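Local structure of CdnC (Chryseobacterium gregarium DSM 19109, 7MGV) at residues E49-N54 with T75-P80; K23-T28 with S90-R95; V184-Q189 with N206-D211; D156-K161 with L287-V292. The protein is an ATP-grasp ligase that installs omega-ester macrocycles, single and bicyclic, in a multicore precursor peptide of a ribosomally made natural product. All coordinates share one frame; numbering follows the deposited sequence.

In the fold
Interactions 1 and 2 share one parallel sheet of the N-terminal domain: strands 48-54 and 22-28 are neighbours in it, and backbone bonds join Glu49 and Ile51 to Ile24. Interaction 2 is the buried core pairing, held by main-chain hydrogen bonds, whereas interaction 1, also buried, sets a second, antiparallel sheet against the first mainly by apolar side chains. Interactions 3 and 4 are partly buried, their nearest atoms about 11 Å apart. Interaction 3 is antiparallel strand pairing by the ADP pocket; interaction 4, probably in the ATP-grasp part, packs a helix end on another helix without a hydrogen bond. Interactions 1, 3 and 4 also touch the second subunit.

Interaction 1 (E49-N54 with T75-P80); sequences EVIRFN and TTLETP
Strands 49-54 and 75-78 run 9.1 Å apart at the closest approach of their axes, at 70° to each other, too far and too steeply turned for backbone pairing. No hydrogen bond crosses between them, and the nearest alpha carbons are those of Phe53 and Thr79. Leu77 carries the contact, its two methyls dividing the work. CD1 lies over one face of the Phe53 ring, 4.0 Å from the ring centroid and 19° off its normal, a CH-pi contact displaced toward the CD1-CE1 side of the ring. CD2 lies between the two opposing side chains, meeting CG2 of Ile51 at 3.9 Å and also touching CB of Phe53. The segments belong to different sheets: strand 48-54 is an outermost strand of the parallel sheet of the MvdD-type pre-ATP-grasp domain, and strand 72-78 is the middle strand of a three-stranded antiparallel sheet. Leu86 touches both Ile51 and Leu77 and so extends the same apolar patch. In Phe53, CG anti to the backbone N (chi1 -171°), beside the carbonyl carbon, sets the ring under Leu77 CD1. In Ile51 it is CG2, anti to N, that makes the touch, and the Ile51 and Leu77 side chains slide past each other in opposite directions. Thr79 approaches at the strand end, with OG1 4.2 Å from O of Arg52.

Interaction 2 (K23-T28 with S90-R95); sequences KILIIT and STVWYR
Ser90 grips the carbonyl O of Lys23 twice, through its backbone N and hydroxyl OG, each at 2.7 Å. The N-H lies in the carbonyl plane, whereas OG stands 54° out of it; chi1 of 60° swings the hydroxyl back over the acceptor. The parallel ladder joins the facing edges, donors coming from the two strands alternately: Leu25 N gives to Thr91 O, Trp93 N to Leu25 O at 2.7 Å, and Ile27 N to Trp93 O, the last almost straight at 173°. Arg95 N to Ile27 O is weak. Across strand 23-28, Ile24 and Ile26 exchange backbone bonds with strand 48-54. The polar ends have partners beyond the two segments: Thr91 OG1 bonds Leu341 O, Lys23 NZ pairs with Asp88 and bonds Ser85 O, and Arg95 NH2 pairs with Glu320. Ile24 lies alongside Thr91, its CG2 3.6 Å from Thr91 OG1. Shortening Ile24 to alanine would be likely to strip Thr91 OG1 and Ser90 OG of their hydrocarbon cover and open a gap toward Ile43 of helix 35-46. Ile26 brings CD1 to the edge of the Trp93 indole at CE3, 3.8 Å away, while on the other face Ile27 CB meets the Tyr94 ring edge at CD1, 3.6 Å off. With helices 35-46 and 110-130 packed on its two faces, this pairing is the centre of the parallel alpha/beta sheet of a pre-ATP-grasp domain.

Interaction 3 (V184-Q189 with N206-D211); sequences VVAKMQ and NVVNED
This is a short antiparallel strand pairing, joining strand 184-187 to the end of strand 199-207 in a five-stranded antiparallel sheet of the ATP-grasp fold, beside the ADP pocket. Two backbone bonds define it. Ala186 N reaches Asn206 O at 3.0 Å, and Val208 N reaches Val184 O at 2.7 Å with an N-H...O angle of 165°. Between them Val185 faces Val207 as a non-hydrogen-bonded pair, the alpha carbons only 4.0 Å apart. Each also brings its CA-H to a carbonyl across the gap, Val207 CA to Val184 O and Val185 CA to Asn206 O. The side chains of this pair diverge at their roots, yet with CG1 anti to the carbonyl carbon in both valines (chi1 -54° in Val185, -67° in Val207) these two methyls are turned toward each other and meet at 3.9 Å. The Val185 side chain lies about 4 Å from bound ADP, and Lys187, farther along the strand, gives NZ to N7 of the nucleotide and to Gln227. Near Ala186 the sheet faces an aromatic side chain of the bound peptide, and Ala186 CB meets Val208 CG2 at 3.9 Å. In the Val184/Val208 pair the second link is made by a water, which accepts from Val184 N at 2.8 Å and donates to Val208 O at 2.7 Å.

Interaction 4 (D156-K161 with L287-V292); sequences DKIGFK and LELLDV
Ile158, the last residue of helix 148-158, points its side chain at helix 280-293. From CB two branches part. CG2, anti to the backbone N, meets the flank of Glu288, whose extended chain slides past Ile158 in the opposite direction; Glu288 CD is 3.8 Å from Ile158 CG2, with Glu288 CB and CG slightly farther. CG1 takes the other direction, anti to the carbonyl carbon (chi1 -63°), and delivers CD1 against the opposing helix. There CD1 sits 3.5 Å from Leu289 CA and 3.7 Å from Leu289 CD1, with Val292 CG2 at 4.3 Å. A serine at Ile158 would probably leave a gap beside Leu289 and Val292 and deprive the Glu288 chain of its apolar neighbour. After Ile158 the chain leaves the helix at Gly159, whose phi of 122° suits glycine, and Phe160 then sets CE2 4.2 Å from Leu289 CB, the two side chains crossing at about a right angle. Leu289 continues onto Phe312 and Ile315 of strand 310-316, while Lys157 forms a salt bridge with Asp132 of the second subunit. This is helix-on-helix packing beside the antiparallel sheet that holds strand 310-316, probably in the ATP-grasp part.

Interaction 1 (E49-N54 with T75-P80)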
loop_
_atom_site.group_PDB
_atom_site.type_symbol
_atom_site.label_atom_id
_atom_site.label_comp_id
_atom_site.label_asym_id
_atom_site.label_seq_id
_atom_site.Cartn_x
_atom_site.Cartn_y
_atom_site.Cartn_z
ATOM N N GLU A 49 -4.684 -9.956 27.646
ATOM C CA GLU A 49 -3.336 -9.428 27.793
ATOM C C GLU A 49 -2.994 -8.541 26.603
ATOM O O GLU A 49 -3.359 -8.844 25.463
ATOM C CB GLU A 49 -2.314 -10.561 27.913
ATOM C CG GLU A 49 -0.905 -10.088 28.238
ATOM C CD GLU A 49 0.153 -11.132 27.934
ATOM O OE1 GLU A 49 -0.207 -12.312 27.745
ATOM O OE2 GLU A 49 1.347 -10.767 27.877
ATOM N N VAL A 50 -2.293 -7.444 26.879
ATOM C CA VAL A 50 -1.865 -6.493 25.860
ATOM C C VAL A 50 -0.365 -6.651 25.657
ATOM O O VAL A 50 0.405 -6.630 26.625
ATOM C CB VAL A 50 -2.215 -5.048 26.257
ATOM C CG1 VAL A 50 -1.381 -4.059 25.459
ATOM C CG2 VAL A 50 -3.694 -4.785 26.050
ATOM N N ILE A 51 0.047 -6.815 24.404
ATOM C CA ILE A 51 1.455 -6.838 24.026
ATOM C C ILE A 51 1.734 -5.576 23.223
ATOM O O ILE A 51 1.168 -5.383 22.139
ATOM C CB ILE A 51 1.814 -8.097 23.224
ATOM C CG1 ILE A 51 1.577 -9.350 24.068
ATOM C CG2 ILE A 51 3.260 -8.035 22.758
ATOM C CD1 ILE A 51 1.921 -10.637 23.355
ATOM N N ARG A 52 2.602 -4.719 23.753
ATOM C CA ARG A 52 2.902 -3.433 23.138
ATOM C C ARG A 52 4.140 -3.563 22.259
ATOM O O ARG A 52 5.228 -3.879 22.752
ATOM C CB ARG A 52 3.111 -2.361 24.206
ATOM C CG ARG A 52 3.081 -0.936 23.679
ATOM C CD ARG A 52 3.080 0.067 24.821
ATOM N NE ARG A 52 2.494 1.347 24.432
ATOM C CZ ARG A 52 3.186 2.471 24.281
ATOM N NH1 ARG A 52 4.496 2.480 24.486
ATOM N NH2 ARG A 52 2.567 3.589 23.928
ATOM N N PHE A 53 3.972 -3.316 20.964
ATOM C CA PHE A 53 5.068 -3.307 19.999
ATOM C C PHE A 53 5.230 -1.866 19.527
ATOM O O PHE A 53 4.517 -1.414 18.626
ATOM C CB PHE A 53 4.788 -4.259 18.838
ATOM C CG PHE A 53 5.966 -4.475 17.918
ATOM C CD1 PHE A 53 7.212 -3.940 18.209
ATOM C CD2 PHE A 53 5.821 -5.220 16.759
ATOM C CE1 PHE A 53 8.286 -4.141 17.360
ATOM C CE2 PHE A 53 6.891 -5.425 15.909
ATOM C CZ PHE A 53 8.125 -4.885 16.209
ATOM N N ASN A 54 6.168 -1.148 20.139
ATOM C CA ASN A 54 6.425 0.235 19.763
ATOM C C ASN A 54 7.307 0.255 18.522
ATOM O O ASN A 54 8.422 -0.278 18.529
ATOM C CB ASN A 54 7.062 0.998 20.920
ATOM C CG ASN A 54 6.029 1.676 21.796
ATOM O OD1 ASN A 54 6.362 2.500 22.645
ATOM N ND2 ASN A 54 4.761 1.335 21.587
ATOM N N THR A 75 6.547 -16.913 16.155
ATOM C CA THR A 75 6.896 -15.499 16.066
ATOM C C THR A 75 7.140 -14.968 17.470
ATOM O O THR A 75 6.240 -15.005 18.315
ATOM C CB THR A 75 5.789 -14.694 15.378
ATOM O OG1 THR A 75 5.461 -15.295 14.118
ATOM C CG2 THR A 75 6.237 -13.260 15.151
ATOM N N THR A 76 8.352 -14.474 17.716
ATOM C CA THR A 76 8.712 -13.957 19.028
ATOM C C THR A 76 9.211 -12.522 18.929
ATOM O O THR A 76 9.902 -12.150 17.972
ATOM C CB THR A 76 9.776 -14.832 19.721
ATOM O OG1 THR A 76 11.081 -14.453 19.269
ATOM C CG2 THR A 76 9.541 -16.312 19.433
ATOM N N LEU A 77 8.857 -11.734 19.944
ATOM C CA LEU A 77 9.151 -10.311 20.037
ATOM C C LEU A 77 9.840 -10.043 21.369
ATOM O O LEU A 77 9.316 -10.404 22.430
ATOM C CB LEU A 77 7.872 -9.487 19.919
ATOM C CG LEU A 77 7.853 -8.059 20.465
ATOM C CD1 LEU A 77 8.762 -7.107 19.679
ATOM C CD2 LEU A 77 6.425 -7.544 20.513
ATOM N N GLU A 78 11.009 -9.408 21.317
ATOM C CA GLU A 78 11.812 -9.110 22.497
ATOM C C GLU A 78 11.894 -7.600 22.667
ATOM O O GLU A 78 12.432 -6.898 21.799
ATOM C CB GLU A 78 13.203 -9.739 22.388
ATOM C CG GLU A 78 13.162 -11.226 22.043
ATOM C CD GLU A 78 14.270 -12.010 22.714
ATOM O OE1 GLU A 78 14.245 -13.258 22.643
ATOM O OE2 GLU A 78 15.165 -11.378 23.311
ATOM N N THR A 79 11.344 -7.121 23.779
ATOM C CA THR A 79 11.184 -5.738 24.186
ATOM C C THR A 79 12.073 -5.444 25.388
ATOM O O THR A 79 12.440 -6.361 26.135
ATOM C CB THR A 79 9.706 -5.487 24.547
ATOM O OG1 THR A 79 8.867 -5.900 23.461
ATOM C CG2 THR A 79 9.414 -4.025 24.856
ATOM N N PRO A 80 12.471 -4.186 25.600
ATOM C CA PRO A 80 13.089 -3.820 26.885
ATOM C C PRO A 80 12.230 -4.159 28.090
ATOM O O PRO A 80 12.773 -4.340 29.187
ATOM C CB PRO A 80 13.297 -2.306 26.755
ATOM C CG PRO A 80 13.495 -2.093 25.296
ATOM C CD PRO A 80 12.671 -3.138 24.578
#

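Interaction 2 (K23-T28 with S90-R95)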
loop_
_atom_site.group_PDB
_atom_site.type_symbol
_atom_site.label_atom_id
_atom_site.label_comp_id
_atom_site.label_asym_id
_atom_site.label_seq_id
_atom_site.Cartn_x
_atom_site.Cartn_y
_atom_site.Cartn_z
ATOM N N LYS A 23 -4.141 -12.887 24.124
ATOM C CA LYS A 23 -3.120 -11.883 23.863
ATOM C C LYS A 23 -3.537 -10.990 22.702
ATOM O O LYS A 23 -4.023 -11.472 21.675
ATOM C CB LYS A 23 -1.775 -12.546 23.557
ATOM C CG LYS A 23 -1.161 -13.257 24.750
ATOM C CD LYS A 23 0.216 -13.802 24.422
ATOM C CE LYS A 23 0.126 -14.998 23.491
ATOM N NZ LYS A 23 1.467 -15.576 23.208
ATOM N N ILE A 24 -3.339 -9.685 22.874
ATOM C CA ILE A 24 -3.734 -8.681 21.892
ATOM C C ILE A 24 -2.507 -7.841 21.562
ATOM O O ILE A 24 -2.007 -7.102 22.420
ATOM C CB ILE A 24 -4.880 -7.796 22.396
ATOM C CG1 ILE A 24 -6.139 -8.636 22.621
ATOM C CG2 ILE A 24 -5.148 -6.660 21.416
ATOM C CD1 ILE A 24 -7.331 -7.836 23.082
ATOM N N LEU A 25 -2.025 -7.950 20.327
ATOM C CA LEU A 25 -0.888 -7.159 19.879
ATOM C C LEU A 25 -1.347 -5.763 19.480
ATOM O O LEU A 25 -2.326 -5.609 18.743
ATOM C CB LEU A 25 -0.193 -7.845 18.704
ATOM C CG LEU A 25 1.094 -7.187 18.208
ATOM C CD1 LEU A 25 2.209 -7.337 19.233
ATOM C CD2 LEU A 25 1.509 -7.769 16.866
ATOM N N ILE A 26 -0.645 -4.745 19.970
ATOM C CA ILE A 26 -0.937 -3.353 19.649
ATOM C C ILE A 26 0.329 -2.709 19.103
ATOM O O ILE A 26 1.378 -2.740 19.756
ATOM C CB ILE A 26 -1.457 -2.579 20.873
ATOM C CG1 ILE A 26 -2.797 -3.152 21.342
ATOM C CG2 ILE A 26 -1.593 -1.100 20.543
ATOM C CD1 ILE A 26 -3.451 -2.347 22.443
ATOM N N ILE A 27 0.226 -2.125 17.912
ATOM C CA ILE A 27 1.338 -1.441 17.264
ATOM C C ILE A 27 1.178 0.056 17.493
ATOM O O ILE A 27 0.148 0.640 17.133
ATOM C CB ILE A 27 1.396 -1.764 15.762
ATOM C CG1 ILE A 27 1.239 -3.268 15.531
ATOM C CG2 ILE A 27 2.695 -1.253 15.158
ATOM C CD1 ILE A 27 2.416 -4.089 16.003
ATOM N N THR A 28 2.193 0.676 18.082
ATOM C CA THR A 28 2.179 2.107 18.375
ATOM C C THR A 28 3.609 2.631 18.256
ATOM O O THR A 28 4.481 1.968 17.691
ATOM C CB THR A 28 1.584 2.378 19.769
ATOM O OG1 THR A 28 1.993 1.345 20.675
ATOM C CG2 THR A 28 0.067 2.443 19.715
ATOM N N SER A 90 -4.601 -13.294 19.713
ATOM C CA SER A 90 -6.014 -13.390 19.367
ATOM C C SER A 90 -6.399 -12.355 18.317
ATOM O O SER A 90 -7.089 -12.683 17.346
ATOM C CB SER A 90 -6.877 -13.236 20.620
ATOM O OG SER A 90 -6.652 -11.988 21.250
ATOM N N THR A 91 -5.976 -11.105 18.499
ATOM C CA THR A 91 -6.153 -10.058 17.503
ATOM C C THR A 91 -4.913 -9.179 17.480
ATOM O O THR A 91 -4.041 -9.267 18.349
ATOM C CB THR A 91 -7.384 -9.179 17.776
ATOM O OG1 THR A 91 -7.155 -8.380 18.942
ATOM C CG2 THR A 91 -8.636 -10.018 17.964
ATOM N N VAL A 92 -4.843 -8.320 16.467
ATOM C CA VAL A 92 -3.819 -7.289 16.369
ATOM C C VAL A 92 -4.513 -5.960 16.112
ATOM O O VAL A 92 -5.522 -5.902 15.401
ATOM C CB VAL A 92 -2.787 -7.604 15.262
ATOM C CG1 VAL A 92 -3.452 -7.654 13.893
ATOM C CG2 VAL A 92 -1.655 -6.585 15.275
ATOM N N TRP A 93 -3.995 -4.896 16.719
ATOM C CA TRP A 93 -4.461 -3.535 16.465
ATOM C C TRP A 93 -3.270 -2.742 15.943
ATOM O O TRP A 93 -2.393 -2.341 16.715
ATOM C CB TRP A 93 -5.052 -2.895 17.717
ATOM C CG TRP A 93 -5.534 -1.492 17.483
ATOM C CD1 TRP A 93 -5.917 -0.947 16.291
ATOM C CD2 TRP A 93 -5.681 -0.457 18.462
ATOM N NE1 TRP A 93 -6.293 0.362 16.467
ATOM C CE2 TRP A 93 -6.158 0.687 17.790
ATOM C CE3 TRP A 93 -5.455 -0.385 19.840
ATOM C CZ2 TRP A 93 -6.414 1.888 18.451
ATOM C CZ3 TRP A 93 -5.710 0.807 20.493
ATOM C CH2 TRP A 93 -6.184 1.928 19.797
ATOM N N TYR A 94 -3.237 -2.521 14.634
ATOM C CA TYR A 94 -2.152 -1.792 13.987
ATOM C C TYR A 94 -2.590 -0.343 13.810
ATOM O O TYR A 94 -3.333 -0.014 12.881
ATOM C CB TYR A 94 -1.784 -2.439 12.654
ATOM C CG TYR A 94 -0.812 -1.636 11.815
ATOM C CD1 TYR A 94 0.251 -0.958 12.398
ATOM C CD2 TYR A 94 -0.958 -1.560 10.437
ATOM C CE1 TYR A 94 1.137 -0.225 11.633
ATOM C CE2 TYR A 94 -0.078 -0.830 9.664
ATOM C CZ TYR A 94 0.968 -0.164 10.265
ATOM O OH TYR A 94 1.846 0.563 9.498
ATOM N N ARG A 95 -2.137 0.521 14.713
ATOM C CA ARG A 95 -2.233 1.956 14.499
ATOM C C ARG A 95 -1.124 2.371 13.542
ATOM O O ARG A 95 0.051 2.077 13.786
ATOM C CB ARG A 95 -2.121 2.706 15.826
ATOM C CG ARG A 95 -2.972 2.110 16.937
ATOM C CD ARG A 95 -3.069 3.044 18.130
ATOM N NE ARG A 95 -2.973 4.448 17.741
ATOM C CZ ARG A 95 -3.809 5.395 18.153
ATOM N NH1 ARG A 95 -4.808 5.092 18.971
ATOM N NH2 ARG A 95 -3.647 6.648 17.749
#

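Interaction 3 (V184-Q189 with N206-D211)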
loop_
_atom_site.group_PDB
_atom_site.type_symbol
_atom_site.label_atom_id
_atom_site.label_comp_id
_atom_site.label_asym_id
_atom_site.label_seq_id
_atom_site.Cartn_x
_atom_site.Cartn_y
_atom_site.Cartn_z
ATOM N N VAL A 184 -14.678 27.810 -4.915
ATOM C CA VAL A 184 -13.905 26.578 -4.949
ATOM C C VAL A 184 -12.762 26.681 -3.952
ATOM O O VAL A 184 -12.037 27.681 -3.930
ATOM C CB VAL A 184 -13.364 26.286 -6.361
ATOM C CG1 VAL A 184 -12.580 24.984 -6.375
ATOM C CG2 VAL A 184 -14.507 26.239 -7.365
ATOM N N VAL A 185 -12.610 25.656 -3.135
ATOM C CA VAL A 185 -11.433 25.478 -2.300
ATOM C C VAL A 185 -10.491 24.527 -3.021
ATOM O O VAL A 185 -10.909 23.704 -3.850
ATOM C CB VAL A 185 -11.798 24.948 -0.897
ATOM C CG1 VAL A 185 -12.842 25.845 -0.247
ATOM C CG2 VAL A 185 -12.298 23.514 -0.978
ATOM N N ALA A 186 -9.204 24.650 -2.720
ATOM C CA ALA A 186 -8.180 23.786 -3.283
ATOM C C ALA A 186 -7.404 23.147 -2.145
ATOM O O ALA A 186 -6.934 23.846 -1.241
ATOM C CB ALA A 186 -7.238 24.564 -4.203
ATOM N N LYS A 187 -7.278 21.825 -2.184
ATOM C CA LYS A 187 -6.529 21.109 -1.166
ATOM C C LYS A 187 -5.618 20.081 -1.819
ATOM O O LYS A 187 -5.870 19.605 -2.932
ATOM C CB LYS A 187 -7.462 20.433 -0.144
ATOM C CG LYS A 187 -8.596 19.621 -0.745
ATOM C CD LYS A 187 -9.615 19.241 0.323
ATOM C CE LYS A 187 -10.698 18.327 -0.234
ATOM N NZ LYS A 187 -11.884 18.252 0.667
ATOM N N MET A 188 -4.531 19.775 -1.123
ATOM C CA MET A 188 -3.693 18.650 -1.491
ATOM C C MET A 188 -4.217 17.382 -0.834
ATOM O O MET A 188 -4.864 17.423 0.215
ATOM C CB MET A 188 -2.241 18.885 -1.071
ATOM C CG MET A 188 -1.768 20.328 -1.124
ATOM S SD MET A 188 -0.190 20.545 -0.268
ATOM C CE MET A 188 0.898 19.559 -1.285
ATOM N N GLN A 189 -3.942 16.246 -1.471
ATOM C CA GLN A 189 -4.199 14.967 -0.828
ATOM C C GLN A 189 -3.147 14.644 0.225
ATOM O O GLN A 189 -3.391 13.799 1.094
ATOM C CB GLN A 189 -4.265 13.856 -1.880
ATOM C CG GLN A 189 -5.260 14.139 -3.003
ATOM C CD GLN A 189 -5.459 12.957 -3.935
ATOM O OE1 GLN A 189 -5.073 11.831 -3.622
ATOM N NE2 GLN A 189 -6.066 13.210 -5.088
ATOM N N ASN A 206 -7.825 26.445 1.083
ATOM C CA ASN A 206 -8.225 27.836 0.946
ATOM C C ASN A 206 -8.967 28.013 -0.369
ATOM O O ASN A 206 -8.802 27.231 -1.310
ATOM C CB ASN A 206 -7.017 28.779 1.013
ATOM C CG ASN A 206 -7.383 30.156 1.531
ATOM O OD1 ASN A 206 -8.481 30.367 2.043
ATOM N ND2 ASN A 206 -6.457 31.101 1.404
ATOM N N VAL A 207 -9.791 29.061 -0.423
ATOM C CA VAL A 207 -10.581 29.322 -1.616
ATOM C C VAL A 207 -9.680 29.814 -2.741
ATOM O O VAL A 207 -8.652 30.466 -2.515
ATOM C CB VAL A 207 -11.699 30.338 -1.317
ATOM C CG1 VAL A 207 -12.722 29.733 -0.374
ATOM C CG2 VAL A 207 -11.114 31.617 -0.734
ATOM N N VAL A 208 -10.065 29.490 -3.970
ATOM C CA VAL A 208 -9.365 29.961 -5.159
ATOM C C VAL A 208 -9.948 31.322 -5.527
ATOM O O VAL A 208 -11.093 31.414 -5.981
ATOM C CB VAL A 208 -9.494 28.968 -6.321
ATOM C CG1 VAL A 208 -8.891 29.551 -7.589
ATOM C CG2 VAL A 208 -8.832 27.646 -5.969
ATOM N N ASN A 209 -9.169 32.382 -5.321
ATOM C CA ASN A 209 -9.611 33.733 -5.632
ATOM C C ASN A 209 -8.902 34.235 -6.889
ATOM O O ASN A 209 -8.168 33.494 -7.552
ATOM C CB ASN A 209 -9.395 34.659 -4.426
ATOM C CG ASN A 209 -7.932 34.795 -4.028
ATOM O OD1 ASN A 209 -7.034 34.301 -4.707
ATOM N ND2 ASN A 209 -7.690 35.479 -2.916
ATOM N N GLU A 210 -9.129 35.510 -7.214
ATOM C CA GLU A 210 -8.563 36.081 -8.432
ATOM C C GLU A 210 -7.041 36.083 -8.406
ATOM O O GLU A 210 -6.404 35.991 -9.461
ATOM C CB GLU A 210 -9.087 37.503 -8.636
ATOM C CG GLU A 210 -10.596 37.637 -8.512
ATOM C CD GLU A 210 -11.143 38.836 -9.264
ATOM O OE1 GLU A 210 -10.900 39.979 -8.824
ATOM O OE2 GLU A 210 -11.815 38.634 -10.298
ATOM N N ASP A 211 -6.438 36.188 -7.223
ATOM C CA ASP A 211 -4.981 36.213 -7.151
ATOM C C ASP A 211 -4.391 34.831 -7.409
ATOM O O ASP A 211 -3.427 34.696 -8.172
ATOM C CB ASP A 211 -4.527 36.746 -5.792
ATOM C CG ASP A 211 -3.229 37.528 -5.878
ATOM O OD1 ASP A 211 -2.261 37.144 -5.183
ATOM O OD2 ASP A 211 -3.176 38.518 -6.630
HETATM O O HOH W 1 -13.368 29.976 -6.087
#

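Interaction 4 (D156-K161 with L287-V292)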
loop_
_atom_site.group_PDB
_atom_site.type_symbol
_atom_site.label_atom_id
_atom_site.label_comp_id
_atom_site.label_asym_id
_atom_site.label_seq_id
_atom_site.Cartn_x
_atom_site.Cartn_y
_atom_site.Cartn_z
ATOM N N ASP A 156 -20.274 8.347 -2.972
ATOM C CA ASP A 156 -21.321 8.711 -3.920
ATOM C C ASP A 156 -22.178 7.503 -4.282
ATOM O O ASP A 156 -23.403 7.615 -4.402
ATOM C CB ASP A 156 -20.704 9.329 -5.174
ATOM C CG ASP A 156 -21.731 9.592 -6.258
ATOM O OD1 ASP A 156 -22.704 10.329 -5.989
ATOM O OD2 ASP A 156 -21.569 9.058 -7.375
ATOM N N LYS A 157 -21.551 6.335 -4.452
ATOM C CA LYS A 157 -22.311 5.133 -4.792
ATOM C C LYS A 157 -23.250 4.726 -3.663
ATOM O O LYS A 157 -24.369 4.266 -3.916
ATOM C CB LYS A 157 -21.360 3.987 -5.129
ATOM C CG LYS A 157 -20.934 3.939 -6.582
ATOM C CD LYS A 157 -20.070 2.721 -6.849
ATOM C CE LYS A 157 -19.565 2.703 -8.279
ATOM N NZ LYS A 157 -18.552 1.633 -8.484
ATOM N N ILE A 158 -22.810 4.882 -2.412
ATOM C CA ILE A 158 -23.637 4.492 -1.272
ATOM C C ILE A 158 -24.869 5.381 -1.160
ATOM O O ILE A 158 -25.916 4.947 -0.664
ATOM C CB ILE A 158 -22.793 4.525 0.016
ATOM C CG1 ILE A 158 -21.655 3.512 -0.073
ATOM C CG2 ILE A 158 -23.642 4.239 1.245
ATOM C CD1 ILE A 158 -20.605 3.713 0.975
ATOM N N GLY A 159 -24.779 6.620 -1.631
ATOM C CA GLY A 159 -25.855 7.585 -1.487
ATOM C C GLY A 159 -25.452 8.852 -0.768
ATOM O O GLY A 159 -26.279 9.767 -0.652
ATOM N N PHE A 160 -24.219 8.946 -0.275
ATOM C CA PHE A 160 -23.743 10.187 0.314
ATOM C C PHE A 160 -23.755 11.296 -0.726
ATOM O O PHE A 160 -23.464 11.069 -1.905
ATOM C CB PHE A 160 -22.318 10.022 0.848
ATOM C CG PHE A 160 -22.225 9.265 2.142
ATOM C CD1 PHE A 160 -22.566 9.865 3.344
ATOM C CD2 PHE A 160 -21.760 7.960 2.160
ATOM C CE1 PHE A 160 -22.465 9.170 4.537
ATOM C CE2 PHE A 160 -21.657 7.259 3.348
ATOM C CZ PHE A 160 -22.009 7.866 4.538
ATOM N N LYS A 161 -24.103 12.500 -0.287
ATOM C CA LYS A 161 -23.846 13.683 -1.092
ATOM C C LYS A 161 -22.403 14.118 -0.880
ATOM O O LYS A 161 -21.950 14.233 0.262
ATOM C CB LYS A 161 -24.812 14.809 -0.726
ATOM C CG LYS A 161 -26.272 14.419 -0.852
ATOM C CD LYS A 161 -26.588 13.950 -2.267
ATOM C CE LYS A 161 -27.548 12.769 -2.261
ATOM N NZ LYS A 161 -28.778 13.079 -1.490
ATOM N N LEU A 287 -22.323 3.266 8.398
ATOM C CA LEU A 287 -22.090 1.845 8.634
ATOM C C LEU A 287 -21.926 1.095 7.318
ATOM O O LEU A 287 -21.105 0.176 7.217
ATOM C CB LEU A 287 -23.233 1.255 9.459
ATOM C CG LEU A 287 -23.290 1.706 10.921
ATOM C CD1 LEU A 287 -24.609 1.306 11.559
ATOM C CD2 LEU A 287 -22.118 1.137 11.705
ATOM N N GLU A 288 -22.680 1.489 6.289
ATOM C CA GLU A 288 -22.531 0.854 4.984
ATOM C C GLU A 288 -21.181 1.168 4.351
ATOM O O GLU A 288 -20.619 0.322 3.649
ATOM C CB GLU A 288 -23.662 1.289 4.055
ATOM C CG GLU A 288 -23.682 0.555 2.729
ATOM C CD GLU A 288 -24.965 0.785 1.958
ATOM O OE1 GLU A 288 -25.015 0.425 0.764
ATOM O OE2 GLU A 288 -25.922 1.329 2.549
ATOM N N LEU A 289 -20.652 2.373 4.570
ATOM C CA LEU A 289 -19.318 2.701 4.077
ATOM C C LEU A 289 -18.272 1.800 4.721
ATOM O O LEU A 289 -17.411 1.226 4.034
ATOM C CB LEU A 289 -19.011 4.173 4.349
ATOM C CG LEU A 289 -17.613 4.691 4.006
ATOM C CD1 LEU A 289 -17.388 4.693 2.502
ATOM C CD2 LEU A 289 -17.407 6.082 4.583
ATOM N N LEU A 290 -18.346 1.652 6.046
ATOM C CA LEU A 290 -17.421 0.740 6.714
ATOM C C LEU A 290 -17.627 -0.702 6.261
ATOM O O LEU A 290 -16.671 -1.485 6.228
ATOM C CB LEU A 290 -17.559 0.852 8.232
ATOM C CG LEU A 290 -16.717 1.976 8.841
ATOM C CD1 LEU A 290 -17.555 3.232 9.042
ATOM C CD2 LEU A 290 -16.069 1.535 10.142
ATOM N N ASP A 291 -18.861 -1.069 5.905
ATOM C CA ASP A 291 -19.119 -2.408 5.384
ATOM C C ASP A 291 -18.467 -2.606 4.022
ATOM O O ASP A 291 -17.881 -3.661 3.752
ATOM C CB ASP A 291 -20.625 -2.654 5.288
ATOM C CG ASP A 291 -21.268 -2.889 6.640
ATOM O OD1 ASP A 291 -20.529 -3.092 7.627
ATOM O OD2 ASP A 291 -22.515 -2.867 6.716
ATOM N N VAL A 292 -18.574 -1.603 3.147
ATOM C CA VAL A 292 -17.970 -1.693 1.822
ATOM C C VAL A 292 -16.459 -1.818 1.938
ATOM O O VAL A 292 -15.831 -2.621 1.234
ATOM C CB VAL A 292 -18.373 -0.479 0.963
ATOM C CG1 VAL A 292 -17.520 -0.410 -0.295
ATOM C CG2 VAL A 292 -19.851 -0.545 0.605
#